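Long-range contacts in putative oxidoreductase (Jannaschia sp., PDB 3C24), which is a putative oxidoreductase that probably binds a nicotinamide adenine dinucleotide cofactor on its Rossmann-type domain, its substrate and reaction not being established: residues V97-A102 against I116-G121; V151-Q156 against H180-E185. One frame throughout, in Å; residues are numbered along the deposited sequence.

Interaction 1 of 2, residues V97-A102 against I116-G121; sequences VLILDA and ITYFIG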
ATOM      1  N   VAL A  97       4.266 -30.139  16.726  1.00 13.69           N
ATOM      2  CA  VAL A  97       5.243 -29.693  15.712  1.00 15.05           C
ATOM      3  C   VAL A  97       4.627 -28.464  15.039  1.00 16.06           C
ATOM      4  O   VAL A  97       3.543 -28.529  14.379  1.00 14.98           O
ATOM      5  CB  VAL A  97       5.531 -30.796  14.707  1.00 15.95           C
ATOM      6  CG1 VAL A  97       6.420 -30.250  13.574  1.00 18.25           C
ATOM      7  CG2 VAL A  97       6.161 -32.032  15.440  1.00 17.61           C
ATOM      8  N   LEU A  98       5.299 -27.331  15.245  1.00 16.25           N
ATOM      9  CA  LEU A  98       4.788 -26.039  14.855  1.00 13.76           C
ATOM     10  C   LEU A  98       5.549 -25.472  13.662  1.00 14.68           C
ATOM     11  O   LEU A  98       6.761 -25.264  13.691  1.00 15.91           O
ATOM     12  CB  LEU A  98       4.814 -25.128  16.080  1.00 13.59           C
ATOM     13  CG  LEU A  98       3.785 -24.004  16.201  1.00 15.93           C
ATOM     14  CD1 LEU A  98       3.832 -23.351  17.609  1.00 17.34           C
ATOM     15  CD2 LEU A  98       3.981 -23.008  15.093  1.00 20.60           C
ATOM     16  N   ILE A  99       4.776 -25.316  12.601  1.00 15.44           N
ATOM     17  CA  ILE A  99       5.268 -24.816  11.301  0.50 15.49           C
ATOM     18  C   ILE A  99       4.808 -23.375  11.124  1.00 15.49           C
ATOM     19  O   ILE A  99       3.685 -23.009  11.448  1.00 16.09           O
ATOM     20  CB  ILE A  99       4.844 -25.704  10.082  0.50 17.40           C
ATOM     21  CG1 ILE A  99       4.881 -27.215  10.376  0.50 21.36           C
ATOM     22  CG2 ILE A  99       5.729 -25.416   8.893  0.50 18.95           C
ATOM     23  CD1 ILE A  99       3.513 -27.837  10.775  0.50 11.39           C
ATOM     24  N   LEU A 100       5.714 -22.562  10.604  1.00 17.94           N
ATOM     25  CA  LEU A 100       5.498 -21.125  10.518  1.00 18.88           C
ATOM     26  C   LEU A 100       5.026 -20.636   9.154  1.00 17.34           C
ATOM     27  O   LEU A 100       5.083 -19.426   8.866  1.00 18.41           O
ATOM     28  CB  LEU A 100       6.810 -20.413  10.907  1.00 17.52           C
ATOM     29  CG  LEU A 100       7.430 -20.795  12.269  1.00 20.09           C
ATOM     30  CD1 LEU A 100       8.689 -19.948  12.654  1.00 22.85           C
ATOM     31  CD2 LEU A 100       6.360 -20.722  13.357  1.00 21.22           C
ATOM     32  N   ASP A 101       4.638 -21.568   8.300  1.00 18.86           N
ATOM     33  CA  ASP A 101       4.196 -21.281   6.951  1.00 19.87           C
ATOM     34  C   ASP A 101       3.425 -22.475   6.426  1.00 18.84           C
ATOM     35  O   ASP A 101       3.799 -23.620   6.656  1.00 20.08           O
ATOM     36  CB  ASP A 101       5.406 -20.983   6.057  1.00 22.26           C
ATOM     37  CG  ASP A 101       5.008 -20.365   4.720  1.00 28.75           C
ATOM     38  OD1 ASP A 101       4.348 -21.018   3.870  1.00 29.10           O
ATOM     39  OD2 ASP A 101       5.385 -19.206   4.491  1.00 48.81           O
ATOM     40  N   ALA A 102       2.315 -22.198   5.760  1.00 18.10           N
ATOM     41  CA  ALA A 102       1.477 -23.259   5.216  1.00 16.05           C
ATOM     42  C   ALA A 102       2.020 -23.959   3.979  1.00 18.35           C
ATOM     43  O   ALA A 102       1.414 -24.922   3.534  1.00 17.27           O
ATOM     44  CB  ALA A 102       0.050 -22.723   4.861  1.00 16.04           C
ATOM     45  N   ILE A 116       1.010 -37.393  16.549  1.00 13.26           N
ATOM     46  CA  ILE A 116       1.566 -36.080  16.905  1.00 13.36           C
ATOM     47  C   ILE A 116       0.625 -34.980  16.339  1.00 13.31           C
ATOM     48  O   ILE A 116      -0.277 -35.244  15.546  1.00 15.96           O
ATOM     49  CB  ILE A 116       3.059 -35.845  16.532  1.00 14.72           C
ATOM     50  CG1 ILE A 116       3.328 -35.990  15.013  1.00 13.97           C
ATOM     51  CG2 ILE A 116       3.966 -36.819  17.334  1.00 15.23           C
ATOM     52  CD1 ILE A 116       3.019 -34.794  14.156  1.00 19.61           C
ATOM     53  N   THR A 117       0.877 -33.744  16.745  1.00 14.27           N
ATOM     54  CA  THR A 117       0.083 -32.606  16.324  1.00 12.23           C
ATOM     55  C   THR A 117       0.905 -31.750  15.389  1.00 15.30           C
ATOM     56  O   THR A 117       2.095 -31.540  15.624  1.00 14.82           O
ATOM     57  CB  THR A 117      -0.296 -31.751  17.552  1.00 15.01           C
ATOM     58  OG1 THR A 117      -1.240 -32.463  18.363  1.00 16.33           O
ATOM     59  CG2 THR A 117      -0.853 -30.365  17.146  1.00 16.00           C
ATOM     60  N   TYR A 118       0.269 -31.298  14.324  1.00 14.00           N
ATOM     61  CA  TYR A 118       0.833 -30.299  13.419  1.00 12.52           C
ATOM     62  C   TYR A 118      -0.016 -29.066  13.572  1.00 16.27           C
ATOM     63  O   TYR A 118      -1.252 -29.106  13.436  1.00 15.52           O
ATOM     64  CB  TYR A 118       0.805 -30.773  11.941  1.00 13.62           C
ATOM     65  CG  TYR A 118       1.848 -31.784  11.547  1.00 16.11           C
ATOM     66  CD1 TYR A 118       3.167 -31.559  11.761  1.00 18.06           C
ATOM     67  CD2 TYR A 118       1.497 -32.893  10.780  1.00 13.74           C
ATOM     68  CE1 TYR A 118       4.118 -32.488  11.349  1.00 18.46           C
ATOM     69  CE2 TYR A 118       2.442 -33.821  10.374  1.00 16.86           C
ATOM     70  CZ  TYR A 118       3.736 -33.614  10.630  1.00 20.56           C
ATOM     71  OH  TYR A 118       4.654 -34.546  10.168  1.00 17.94           O
ATOM     72  N   PHE A 119       0.667 -27.972  13.867  1.00 15.31           N
ATOM     73  CA  PHE A 119       0.067 -26.673  14.066  1.00 15.46           C
ATOM     74  C   PHE A 119       0.812 -25.704  13.173  1.00 14.84           C
ATOM     75  O   PHE A 119       2.029 -25.688  13.170  1.00 14.31           O
ATOM     76  CB  PHE A 119       0.177 -26.267  15.529  1.00 14.95           C
ATOM     77  CG  PHE A 119      -0.592 -25.009  15.873  1.00 14.66           C
ATOM     78  CD1 PHE A 119      -0.026 -23.752  15.697  1.00 15.35           C
ATOM     79  CD2 PHE A 119      -1.850 -25.073  16.408  1.00 16.17           C
ATOM     80  CE1 PHE A 119      -0.747 -22.608  15.997  1.00 17.15           C
ATOM     81  CE2 PHE A 119      -2.540 -23.928  16.704  1.00 14.26           C
ATOM     82  CZ  PHE A 119      -1.971 -22.704  16.518  1.00 16.96           C
ATOM     83  N   ILE A 120       0.043 -24.900  12.468  1.00 14.08           N
ATOM     84  CA  ILE A 120       0.559 -23.861  11.522  1.00 13.79           C
ATOM     85  C   ILE A 120       0.187 -22.483  12.030  1.00 15.26           C
ATOM     86  O   ILE A 120      -0.965 -22.197  12.352  1.00 17.04           O
ATOM     87  CB  ILE A 120       0.060 -24.032  10.070  1.00 14.28           C
ATOM     88  CG1 ILE A 120       0.123 -25.482   9.612  1.00 17.38           C
ATOM     89  CG2 ILE A 120       0.862 -23.115   9.177  1.00 15.08           C
ATOM     90  CD1 ILE A 120      -0.578 -25.696   8.260  1.00 19.10           C
ATOM     91  N   GLY A 121       1.181 -21.582  12.061  1.00 14.76           N
ATOM     92  CA  GLY A 121       0.933 -20.180  12.360  1.00 17.53           C
ATOM     93  C   GLY A 121       1.622 -19.280  11.361  1.00 17.81           C
ATOM     94  O   GLY A 121       2.569 -19.691  10.720  1.00 16.94           O
TER
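Val97 and Tyr118 lie side by side on one face of a parallel strand pair, and Leu98 and Phe119 do the same on the other. The tyrosine ring has Val97 CG1 in plane at its edge, 3.9 Å from CE1, while Ile116 CD1 sits 3.7 Å above the centre of one face. Ile99 crosses obliquely: with CG1 anti to its carbonyl carbon and a second torsion of 97°, well off a staggered value, CD1 of the conformer described turns to Tyr118 CD1 (3.9 Å). On the opposite face Leu98 and Phe119 both carry CG roughly anti to the backbone N, and Leu98 CG comes to 3.9 Å from Phe119 CD1. An alanine at Leu98 would probably loosen the packing of the Phe119 ring on this side and give up the leucine's own contacts with Ile168 and Cys169.

Val97 pairs with Tyr118, Leu98 with Phe119 and Ile99 with Ile120, held by four backbone hydrogen bonds, from Val97 N to Thr117 O (2.8 Å) through to Gly121 N to Ile99 O (2.9 Å). Past the strand, Asp101 OD1 accepts from Ala103 N at the start of helix 103-107, which leads to strand 117-123 in a beta-alpha-beta crossover. Strands 70-73 and 148-156 flank the pair; helix 160-172 packs on the Leu98 and Phe119 face, and helix 184-217 meets Ile120 on the other and, past the strand end, Ala102.

Interaction 2 of 2, residues V151-Q156 against H180-E185; sequences VCALMQ and HRVTTE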
ATOM      1  N   VAL A 151      -2.616 -15.538  12.086  1.00 15.31           N
ATOM      2  CA  VAL A 151      -3.525 -16.612  11.639  0.50 14.69           C
ATOM      3  C   VAL A 151      -2.934 -17.966  11.991  1.00 15.55           C
ATOM      4  O   VAL A 151      -1.714 -18.182  11.868  1.00 16.67           O
ATOM      5  CB  VAL A 151      -3.837 -16.544  10.114  0.50 14.75           C
ATOM      6  CG1 VAL A 151      -4.674 -15.300   9.791  0.50 14.43           C
ATOM      7  CG2 VAL A 151      -2.536 -16.626   9.283  0.50 14.78           C
ATOM      8  N   CYS A 152      -3.789 -18.864  12.464  1.00 18.26           N
ATOM      9  CA  CYS A 152      -3.359 -20.189  12.890  1.00 17.04           C
ATOM     10  C   CYS A 152      -4.320 -21.261  12.470  1.00 16.73           C
ATOM     11  O   CYS A 152      -5.525 -21.043  12.401  1.00 15.75           O
ATOM     12  CB  CYS A 152      -3.294 -20.249  14.422  1.00 14.70           C
ATOM     13  SG  CYS A 152      -2.225 -19.039  15.262  1.00 18.76           S
ATOM     14  N   ALA A 153      -3.762 -22.447  12.247  1.00 14.83           N
ATOM     15  CA  ALA A 153      -4.528 -23.621  11.925  1.00 16.84           C
ATOM     16  C   ALA A 153      -4.034 -24.854  12.627  1.00 14.47           C
ATOM     17  O   ALA A 153      -2.825 -25.103  12.733  1.00 15.99           O
ATOM     18  CB  ALA A 153      -4.461 -23.890  10.431  1.00 14.32           C
ATOM     19  N   LEU A 154      -4.979 -25.622  13.139  1.00 16.47           N
ATOM     20  CA  LEU A 154      -4.698 -26.944  13.657  1.00 17.50           C
ATOM     21  C   LEU A 154      -4.785 -27.887  12.469  1.00 16.85           C
ATOM     22  O   LEU A 154      -5.872 -28.175  11.928  1.00 17.29           O
ATOM     23  CB  LEU A 154      -5.684 -27.356  14.747  1.00 16.77           C
ATOM     24  CG  LEU A 154      -5.438 -28.696  15.419  1.00 17.66           C
ATOM     25  CD1 LEU A 154      -4.031 -28.765  16.152  1.00 14.02           C
ATOM     26  CD2 LEU A 154      -6.592 -28.953  16.418  1.00 15.82           C
HETATM   27  N   MSE A 155      -3.623 -28.335  11.998  1.00 15.62           N
HETATM   28  CA  MSE A 155      -3.577 -29.212  10.814  1.00 15.37           C
HETATM   29  C   MSE A 155      -4.000 -30.613  11.179  1.00 16.67           C
HETATM   30  O   MSE A 155      -4.678 -31.298  10.429  1.00 17.21           O
HETATM   31  CB  MSE A 155      -2.180 -29.219  10.181  1.00 14.61           C
HETATM   32  CG  MSE A 155      -2.029 -30.214   9.073  1.00 19.34           C
HETATM   33 SE   MSE A 155      -0.225 -30.049   8.388  0.75 21.44          SE
HETATM   34  CE  MSE A 155      -0.225 -31.541   7.185  1.00 26.92           C
ATOM     35  N   GLN A 156      -3.503 -31.064  12.312  1.00 15.74           N
ATOM     36  CA  GLN A 156      -3.897 -32.359  12.826  1.00 16.62           C
ATOM     37  C   GLN A 156      -3.613 -32.420  14.309  1.00 17.85           C
ATOM     38  O   GLN A 156      -2.728 -31.745  14.841  1.00 14.71           O
ATOM     39  CB  GLN A 156      -3.195 -33.494  12.069  1.00 18.32           C
ATOM     40  CG  GLN A 156      -1.810 -33.692  12.397  1.00 23.54           C
ATOM     41  CD  GLN A 156      -1.254 -34.998  11.850  1.00 28.65           C
ATOM     42  OE1 GLN A 156      -1.288 -35.226  10.652  1.00 25.01           O
ATOM     43  NE2 GLN A 156      -0.641 -35.806  12.723  1.00 21.88           N
ATOM     44  N   HIS A 180      -6.638 -15.292  14.505  1.00 14.52           N
ATOM     45  CA  HIS A 180      -7.664 -15.862  13.625  1.00 14.89           C
ATOM     46  C   HIS A 180      -7.410 -17.342  13.344  1.00 14.75           C
ATOM     47  O   HIS A 180      -6.388 -17.717  12.823  1.00 16.99           O
ATOM     48  CB  HIS A 180      -7.681 -15.141  12.288  1.00 15.82           C
ATOM     49  CG  HIS A 180      -7.908 -13.664  12.397  1.00 13.87           C
ATOM     50  ND1 HIS A 180      -9.155 -13.126  12.653  1.00 19.25           N
ATOM     51  CD2 HIS A 180      -7.063 -12.624  12.246  1.00 16.83           C
ATOM     52  CE1 HIS A 180      -9.052 -11.808  12.679  1.00 19.24           C
ATOM     53  NE2 HIS A 180      -7.803 -11.477  12.413  1.00 15.86           N
ATOM     54  N   ARG A 181      -8.367 -18.170  13.745  1.00 15.01           N
ATOM     55  CA  ARG A 181      -8.329 -19.599  13.489  1.00 13.72           C
ATOM     56  C   ARG A 181      -8.939 -19.929  12.147  1.00 17.15           C
ATOM     57  O   ARG A 181     -10.055 -19.490  11.816  1.00 14.69           O
ATOM     58  CB  ARG A 181      -9.064 -20.421  14.560  1.00 15.08           C
ATOM     59  CG  ARG A 181      -8.940 -21.957  14.334  1.00 14.94           C
ATOM     60  CD  ARG A 181      -9.494 -22.738  15.503  1.00 15.07           C
ATOM     61  NE  ARG A 181      -9.330 -24.170  15.287  1.00 17.13           N
ATOM     62  CZ  ARG A 181      -9.606 -25.090  16.209  1.00 16.09           C
ATOM     63  NH1 ARG A 181      -9.996 -24.727  17.411  1.00 15.92           N
ATOM     64  NH2 ARG A 181      -9.446 -26.389  15.928  1.00 17.46           N
ATOM     65  N   VAL A 182      -8.153 -20.627  11.351  1.00 13.76           N
ATOM     66  CA  VAL A 182      -8.573 -21.112  10.019  1.00 15.09           C
ATOM     67  C   VAL A 182      -8.203 -22.582   9.814  1.00 17.12           C
ATOM     68  O   VAL A 182      -7.515 -23.203  10.630  1.00 15.73           O
ATOM     69  CB  VAL A 182      -7.917 -20.301   8.895  1.00 16.27           C
ATOM     70  CG1 VAL A 182      -8.373 -18.822   8.884  1.00 17.22           C
ATOM     71  CG2 VAL A 182      -6.383 -20.377   8.966  1.00 16.50           C
ATOM     72  N   THR A 183      -8.637 -23.129   8.694  1.00 15.92           N
ATOM     73  CA  THR A 183      -8.215 -24.478   8.312  1.00 15.69           C
ATOM     74  C   THR A 183      -6.880 -24.391   7.617  1.00 13.33           C
ATOM     75  O   THR A 183      -6.452 -23.311   7.177  1.00 16.53           O
ATOM     76  CB  THR A 183      -9.191 -25.164   7.337  1.00 17.49           C
ATOM     77  OG1 THR A 183      -9.208 -24.473   6.081  1.00 18.91           O
ATOM     78  CG2 THR A 183     -10.609 -25.204   7.940  1.00 18.07           C
ATOM     79  N   THR A 184      -6.233 -25.539   7.464  1.00 16.38           N
ATOM     80  CA  THR A 184      -4.959 -25.627   6.756  1.00 17.20           C
ATOM     81  C   THR A 184      -5.098 -25.043   5.350  1.00 17.54           C
ATOM     82  O   THR A 184      -4.274 -24.240   4.916  1.00 17.97           O
ATOM     83  CB  THR A 184      -4.461 -27.072   6.649  1.00 19.42           C
ATOM     84  OG1 THR A 184      -4.339 -27.595   7.966  1.00 19.12           O
ATOM     85  CG2 THR A 184      -3.082 -27.186   5.923  1.00 16.58           C
ATOM     86  N   GLU A 185      -6.152 -25.438   4.644  1.00 16.68           N
ATOM     87  CA  GLU A 185      -6.350 -24.940   3.273  1.00 18.29           C
ATOM     88  C   GLU A 185      -6.620 -23.432   3.197  1.00 17.36           C
ATOM     89  O   GLU A 185      -6.108 -22.717   2.322  1.00 18.12           O
ATOM     90  CB  GLU A 185      -7.450 -25.722   2.573  1.00 20.17           C
ATOM     91  CG  GLU A 185      -7.623 -25.273   1.131  1.00 21.58           C
ATOM     92  CD  GLU A 185      -8.526 -26.204   0.337  1.00 26.23           C
ATOM     93  OE1 GLU A 185      -9.767 -26.030   0.401  1.00 24.76           O
ATOM     94  OE2 GLU A 185      -7.967 -27.106  -0.340  1.00 21.30           O
TER
HETATM   95  O   HOH W   1      -7.777 -24.878  12.818  1.00 16.28           O
HETATM   96  O   HOH W   2      -7.457 -27.412   9.711  1.00 21.67           O
HETATM   97  O   HOH W   3      -5.426 -30.240   8.017  1.00 26.63           O
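With CG anti to the backbone N (chi1 -176°) and the chain extended as far as NE, Arg181 runs alongside Leu154, whose CG is likewise anti to its own N. Guanidinium atom NH2 comes to 3.9 Å from Leu154 CD2, while NH1 forms a salt bridge with Glu159 and the group makes a cation-pi contact with Tyr162. Thr184 sets OG1 anti to its carbonyl carbon (chi1 -58°), which brings the hydroxyl across to Met155, a selenomethionine, 3.5 Å from CB. Val151 and His180 cross obliquely, CG1 against CB, and the imidazole NE2 is hydrogen-bonded to Asp226 of the second subunit.

Direct backbone pairing is short. Cys152 N donates to His180 O, and Cys152 O receives Val182 N at 2.9 Å along a nearly straight bond. The two segments then diverge, and three waters bridge the widening gap. The first accepts from Leu154 N and from Arg181 NE, lying at the guanidinium edge in its plane, and donates to Val182 O at 2.8 Å. A second links Leu154 O to Thr184 N; the third joins Met155 O to Thr184 OG1. Ala153 CB is pressed against Val182 O, only 3.1 Å away.

Met155 and Gln156 form a classic beta bulge opposite Tyr118. Thr183 is the N-cap of helix 184-217, its side chain capping a backbone N just beyond, so segment 180-185 turns from strand into helix. Strand 148-156, helix 160-172 and strand 176-181 make up a beta-alpha-beta unit, its closing strand being one of the two outermost in this chain's mixed sheet.

Interactions 1 and 2 are successive links in one sheet, their centres about 9 Å apart, with strand 117-123 of the first antiparallel to strand 148-156 of the second. The seam is probably hydrogen-bonded at Ile120 O to Ala153 N (2.8 Å) and Tyr118 O to Met155 N (2.9 Å), and Phe119 CZ packs on Cys152 CB at 3.5 Å. Each contact is itself a parallel pair, and the strand direction reverses at the antiparallel seam between them. Helix 184-217, begun in interaction 2, reaches back to interaction 1, where Thr184 touches Ile120. Interaction 1 is largely buried; interaction 2 is partly buried and meets the second subunit. Neither contact contains a bound cofactor or an established catalytic residue.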